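Local structure of 2-hydroxyisobutanoyl-CoA mutase large subunit (Aquincola tertiaricarbonis, 4R3U) at residues S126-M131 / S176-P181; Y137-P142 / G152-T157. The protein catalyses, together with its small cobalamin-binding partner subunit, the interconversion of 2-hydroxyisobutyryl-CoA and (S)-3-hydroxybutyryl-CoA. All blocks are in the same frame, centred on the assembly; numbering follows the deposited sequence.

Contact 1: residues S126-M131 / S176-P181; sequences STDFDM and SFTINP. With 3KK (S-{(3R,5R,9R)-1-[(2R,3S,4R,5R)-5-(6-amino-9H-purin-9-yl)-4-hydroxy-3-(phosphonooxy)tetrahydrofuran-2-yl]-3,5,9-trihydroxy-8,8-dimethyl-3,5-dioxido-10,14-dioxo-2,4,6-trioxa-11,15-diaza-3lambda~5~,5lambda~5~-diphosphaheptadecan-17-yl} 2-hydroxy-2-methylpropanethioate), chain F.
F129 and F177 meet in an offset edge-to-face pair, the edge of the F129 ring turned toward the face of F177 with the planes at 71° and the centroids 5.6 Å apart. The closest atoms are F129 CZ and F177 CD1, at 3.5 Å. F129 leaves its backbone toward 176-181; CG stands anti to the carbonyl carbon (chi1 -56°), and CD1 of I179 lies over one face of the ring. An alanine at F129 would probably leave the ring of F177 without its edge-on neighbour and open a gap beside I179. T127 lies alongside F177, pointing the same way; its OG1 sits at the edge of that ring and donates to S176 O (3.0 Å), which T127 N also reaches through a weak bond. The straighter backbone bond runs from T178 N to T127 O (2.7 Å, 163°).

S126, D128, S176 and T178 turn to the other face of the sheet, where the substrate lies. The side chains of T178 and D128 cross obliquely, and T178 OG1 donates to D128 OD1 (2.8 Å) nearly along its C-O axis. This bond would limit rotation of the carboxylate, whose other oxygen, OD2, lies at a doubtfully short 2.4 Å from the substrate hydroxyl O3. Water 1 bridges the hydroxyls of S126, S176 and T178 and accepts from T127 N, while CG2 of T178 packs 3.4 Å from the thioester carbon C1. Water 2 accepts from F129 N and donates to T178 O. Adjacent parallel strands whose small polar side chains line the channel for the pantetheine arm and acyl group are characteristic of the TIM barrel of acyl-CoA mutases; D128 binds (S)-3-hydroxybutyryl-CoA and is thought to matter for stereospecificity.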
# COMPACT_ATOMS: atom_id res chain seq x y z
N SER A 126 13.95 18.78 1.04
CA SER A 126 14.98 17.98 0.39
C SER A 126 15.28 18.65 -0.95
O SER A 126 14.36 19.06 -1.65
CB SER A 126 14.55 16.52 0.20
OG SER A 126 15.52 15.76 -0.52
N THR A 127 16.54 18.78 -1.29
CA THR A 127 16.93 19.44 -2.53
C THR A 127 17.86 18.57 -3.36
O THR A 127 18.90 18.11 -2.85
CB THR A 127 17.60 20.80 -2.23
OG1 THR A 127 17.03 21.41 -1.05
CG2 THR A 127 17.57 21.76 -3.44
N ASP A 128 17.48 18.34 -4.63
CA ASP A 128 18.28 17.68 -5.65
C ASP A 128 18.81 18.70 -6.62
O ASP A 128 18.09 19.60 -7.05
CB ASP A 128 17.54 16.55 -6.37
CG ASP A 128 17.77 15.25 -5.63
OD1 ASP A 128 17.95 15.30 -4.38
OD2 ASP A 128 17.69 14.16 -6.28
N PHE A 129 20.07 18.56 -6.97
CA PHE A 129 20.83 19.49 -7.81
C PHE A 129 21.07 18.95 -9.21
O PHE A 129 20.98 17.75 -9.44
CB PHE A 129 22.15 19.87 -7.11
CG PHE A 129 21.91 20.44 -5.72
CD1 PHE A 129 21.70 21.81 -5.54
CD2 PHE A 129 21.85 19.61 -4.61
CE1 PHE A 129 21.42 22.33 -4.28
CE2 PHE A 129 21.54 20.13 -3.35
CZ PHE A 129 21.35 21.50 -3.19
N ASP A 130 21.33 19.86 -10.17
CA ASP A 130 21.62 19.45 -11.52
C ASP A 130 23.04 18.86 -11.61
O ASP A 130 23.84 18.98 -10.66
CB ASP A 130 21.39 20.62 -12.49
CG ASP A 130 22.28 21.83 -12.33
OD1 ASP A 130 23.28 21.74 -11.60
OD2 ASP A 130 22.02 22.83 -12.99
N MET A 131 23.37 18.26 -12.75
CA MET A 131 24.66 17.66 -13.00
C MET A 131 25.81 18.63 -12.88
O MET A 131 26.75 18.28 -12.16
CB MET A 131 24.68 16.89 -14.33
CG MET A 131 23.75 15.70 -14.37
SD MET A 131 23.72 14.71 -12.84
CE MET A 131 25.31 13.96 -12.81
N SER A 176 17.61 19.75 3.80
CA SER A 176 18.49 18.73 3.25
C SER A 176 18.97 19.10 1.82
O SER A 176 18.17 19.56 0.98
CB SER A 176 17.79 17.37 3.21
OG SER A 176 18.67 16.35 2.78
N PHE A 177 20.26 18.88 1.55
CA PHE A 177 20.92 19.11 0.26
C PHE A 177 21.52 17.79 -0.24
O PHE A 177 22.39 17.21 0.43
CB PHE A 177 22.02 20.17 0.39
CG PHE A 177 21.59 21.61 0.59
CD1 PHE A 177 20.38 22.08 0.07
CD2 PHE A 177 22.42 22.51 1.26
CE1 PHE A 177 20.01 23.42 0.23
CE2 PHE A 177 22.06 23.86 1.41
CZ PHE A 177 20.87 24.31 0.88
N THR A 178 21.03 17.28 -1.39
CA THR A 178 21.58 16.05 -1.98
C THR A 178 22.81 16.46 -2.81
O THR A 178 22.78 16.47 -4.04
CB THR A 178 20.55 15.35 -2.81
OG1 THR A 178 19.41 15.16 -2.00
CG2 THR A 178 21.04 14.04 -3.37
N ILE A 179 23.87 16.83 -2.10
CA ILE A 179 25.09 17.34 -2.67
C ILE A 179 26.26 16.47 -2.18
O ILE A 179 26.24 16.00 -1.05
CB ILE A 179 25.22 18.88 -2.38
CG1 ILE A 179 26.31 19.57 -3.25
CG2 ILE A 179 25.37 19.18 -0.88
CD1 ILE A 179 25.88 19.93 -4.66
N ASN A 180 27.21 16.17 -3.06
CA ASN A 180 28.29 15.26 -2.73
C ASN A 180 29.74 15.78 -2.85
O ASN A 180 30.22 16.34 -1.86
CB ASN A 180 28.03 13.86 -3.33
CG ASN A 180 26.76 13.25 -2.81
OD1 ASN A 180 26.71 12.76 -1.70
ND2 ASN A 180 25.68 13.31 -3.60
N PRO A 181 30.49 15.65 -3.99
CA PRO A 181 31.87 16.16 -3.99
C PRO A 181 32.01 17.67 -3.73
O PRO A 181 33.06 18.12 -3.26
CB PRO A 181 32.40 15.75 -5.38
CG PRO A 181 31.21 15.51 -6.20
CD PRO A 181 30.15 15.01 -5.28
C4 3KK F . 20.00 11.30 -5.87
C3 3KK F . 18.81 11.04 -4.97
C2 3KK F . 18.27 9.62 -5.19
O3 3KK F . 17.80 11.97 -5.31
C1 3KK F . 19.15 11.21 -3.48
O1 3KK F . 20.21 10.81 -3.00
S1P 3KK F . 17.88 12.02 -2.57
C2P 3KK F . 18.58 12.12 -0.89
C3P 3KK F . 17.74 13.05 -0.04
N4P 3KK F . 18.28 13.02 1.31
C5P 3KK F . 17.54 13.33 2.38
O5P 3KK F . 16.36 13.69 2.34
C6P 3KK F . 18.32 13.21 3.70
C7P 3KK F . 17.51 13.70 4.89
N8P 3KK F . 18.25 13.47 6.14
C9P 3KK F . 17.84 13.99 7.30
O9P 3KK F . 16.84 14.70 7.39
CAP 3KK F . 18.76 13.74 8.53
OAP 3KK F . 20.16 13.77 8.18
CBP 3KK F . 18.35 12.56 9.47
CDP 3KK F . 19.21 12.59 10.75
CEP 3KK F . 18.57 11.20 8.80
CCP 3KK F . 16.88 12.68 9.93
O6A 3KK F . 16.68 13.99 10.47
P2A 3KK F . 15.26 14.67 10.68
O4A 3KK F . 14.41 14.43 9.50
O5A 3KK F . 15.51 16.07 11.11
O3A 3KK F . 14.68 13.77 11.90
P1A 3KK F . 15.23 13.70 13.45
O1A 3KK F . 16.61 14.23 13.58
O2A 3KK F . 14.95 12.34 13.94
O5B 3KK F . 14.13 14.72 14.09
C5B 3KK F . 14.34 16.14 14.22
C4B 3KK F . 14.32 16.54 15.71
O4B 3KK F . 13.19 15.95 16.42
C3B 3KK F . 15.58 16.07 16.42
O3B 3KK F . 15.96 17.09 17.38
P3B 3KK F . 17.27 18.01 17.23
O8A 3KK F . 18.36 17.00 17.22
O7A 3KK F . 17.04 18.73 15.96
O9A 3KK F . 17.19 18.85 18.44
C2B 3KK F . 15.13 14.80 17.12
O2B 3KK F . 15.93 14.52 18.28
C1B 3KK F . 13.70 15.13 17.49
N9A 3KK F . 12.85 13.91 17.61
C8A 3KK F . 12.51 13.03 16.67
N7A 3KK F . 11.74 12.10 17.22
C5A 3KK F . 11.58 12.40 18.51
C4A 3KK F . 12.26 13.54 18.75
N3A 3KK F . 12.29 14.11 19.98
C2A 3KK F . 11.58 13.53 21.05
N1A 3KK F . 10.86 12.33 20.76
C6A 3KK F . 10.90 11.80 19.52
N6A 3KK F . 10.24 10.68 19.23
O HOH W 1 18.10 16.47 -0.03
O HOH W 2 21.20 16.29 -6.19

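Contact 2: residues Y137-P142 / G152-T157; sequences YDSDHP and GVAIDT
S139 and D156 carry this contact through two hydrogen bonds to a single carboxylate oxygen. S139 OG donates to D156 OD2 at 2.7 Å, on the syn side and close to the carboxylate plane, while S139 N reaches the same OD2 at 3.1 Å from 40° out of that plane. With OG anti to its carbonyl carbon (chi1 -57°), the serine hydroxyl lies beside its own backbone N, and both donors can converge on one acceptor. T509 and Q505 of helix 501-515 also bond to OD2, which is thus heavily engaged within a buried setting.

Van der Waals contact is slight: CB of A154 lies 4.0 Å from S139 OG.

Like charges also come close, D138 OD1 lying 4.2 Å from D156 OD1 with the carboxylate planes 47° apart. The repulsion is probably offset by other partners of D138, which forms a salt bridge with R513 and hydrogen bonds with T552 and the backbone of G554.

Within its own segment, H141 N bonds to D138 O and closes a type I beta turn from D138 to H141. The D156 carboxylate holds the N-H and hydroxyl of S139, the second residue of that turn, joining two parts of the connection between helices 131-135 and 158-164 and, through Q505 and T509, helix 501-515.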
# COMPACT_ATOMS: atom_id res chain seq x y z
N TYR A 137 30.77 22.12 -11.38
CA TYR A 137 30.87 23.10 -12.46
C TYR A 137 29.87 24.21 -12.33
O TYR A 137 28.74 24.01 -11.86
CB TYR A 137 30.66 22.44 -13.83
CG TYR A 137 31.66 21.37 -14.20
CD1 TYR A 137 32.97 21.70 -14.53
CD2 TYR A 137 31.28 20.03 -14.30
CE1 TYR A 137 33.89 20.72 -14.90
CE2 TYR A 137 32.20 19.04 -14.64
CZ TYR A 137 33.50 19.39 -14.96
OH TYR A 137 34.40 18.42 -15.33
N ASP A 138 30.26 25.39 -12.83
CA ASP A 138 29.35 26.52 -12.93
C ASP A 138 28.49 26.26 -14.16
O ASP A 138 28.92 25.53 -15.06
CB ASP A 138 30.13 27.83 -13.10
CG ASP A 138 30.80 28.32 -11.85
OD1 ASP A 138 30.46 27.82 -10.76
OD2 ASP A 138 31.68 29.20 -11.97
N SER A 139 27.31 26.87 -14.22
CA SER A 139 26.36 26.74 -15.33
C SER A 139 26.89 27.07 -16.75
O SER A 139 26.37 26.52 -17.72
CB SER A 139 25.10 27.52 -15.01
OG SER A 139 24.58 27.04 -13.79
N ASP A 140 27.92 27.93 -16.86
CA ASP A 140 28.51 28.36 -18.14
C ASP A 140 29.78 27.61 -18.53
O ASP A 140 30.39 27.94 -19.56
CB ASP A 140 28.71 29.89 -18.18
CG ASP A 140 29.64 30.46 -17.12
OD1 ASP A 140 29.89 29.77 -16.10
OD2 ASP A 140 30.10 31.61 -17.30
N HIS A 141 30.17 26.60 -17.74
CA HIS A 141 31.34 25.78 -18.07
C HIS A 141 30.98 24.91 -19.31
O HIS A 141 29.82 24.49 -19.43
CB HIS A 141 31.70 24.88 -16.88
CG HIS A 141 32.96 24.09 -17.08
ND1 HIS A 141 32.97 22.91 -17.82
CD2 HIS A 141 34.22 24.35 -16.66
CE1 HIS A 141 34.23 22.50 -17.83
NE2 HIS A 141 35.01 23.32 -17.12
N PRO A 142 31.94 24.63 -20.25
CA PRO A 142 31.62 23.79 -21.43
C PRO A 142 31.01 22.43 -21.11
O PRO A 142 30.18 21.94 -21.87
CB PRO A 142 32.97 23.64 -22.13
CG PRO A 142 33.72 24.85 -21.72
CD PRO A 142 33.35 25.09 -20.31
N GLY A 152 17.98 18.70 -11.69
CA GLY A 152 17.88 19.29 -10.37
C GLY A 152 18.12 20.78 -10.45
O GLY A 152 18.27 21.32 -11.54
N VAL A 153 18.14 21.47 -9.29
CA VAL A 153 18.36 22.91 -9.26
C VAL A 153 19.83 23.26 -9.58
O VAL A 153 20.73 22.47 -9.28
CB VAL A 153 17.85 23.57 -7.95
CG1 VAL A 153 18.76 23.27 -6.76
CG2 VAL A 153 17.67 25.07 -8.10
N ALA A 154 20.07 24.45 -10.17
CA ALA A 154 21.39 24.96 -10.46
C ALA A 154 21.82 25.87 -9.31
O ALA A 154 21.07 26.80 -8.96
CB ALA A 154 21.38 25.74 -11.76
N ILE A 155 22.98 25.57 -8.69
CA ILE A 155 23.56 26.42 -7.66
C ILE A 155 25.01 26.70 -8.07
O ILE A 155 25.83 25.78 -8.17
CB ILE A 155 23.39 25.96 -6.17
CG1 ILE A 155 21.92 25.57 -5.82
CG2 ILE A 155 23.95 27.04 -5.18
CD1 ILE A 155 20.91 26.73 -5.62
N ASP A 156 25.33 27.98 -8.35
CA ASP A 156 26.69 28.40 -8.74
C ASP A 156 27.24 29.32 -7.70
O ASP A 156 28.43 29.27 -7.42
CB ASP A 156 26.74 29.10 -10.12
CG ASP A 156 26.31 28.25 -11.30
OD1 ASP A 156 26.36 27.03 -11.20
OD2 ASP A 156 25.92 28.82 -12.32
N THR A 157 26.36 30.15 -7.11
CA THR A 157 26.63 31.24 -6.16
C THR A 157 25.69 31.21 -4.92
O THR A 157 24.64 30.56 -4.93
CB THR A 157 26.47 32.58 -6.89
OG1 THR A 157 25.10 32.74 -7.29
CG2 THR A 157 27.36 32.70 -8.12

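In the fold
Contact 2 is nested along the chain inside the loop closed by contact 1, and their centres are 12 Å apart. Residues 126-131 and 152-157 touch directly: V153 N lies 2.9 Å from D128 O, and D130 N lies 2.8 Å from V153 O, both probable hydrogen bonds. CB of A154 also packs 3.2 Å from D130 OD2. The chain that follows D128 therefore comes back beside it at V153 before entering helix 158-164. Contact 1 borders the substrate, 5'-deoxyadenosine and cobalamin, F129 O being hydrogen-bonded to the cobalamin. Contact 2 is more peripheral, the side chain of A154 lying about 11 Å from the cobalamin, from the 5'-deoxyadenosine and from the side chain of D128.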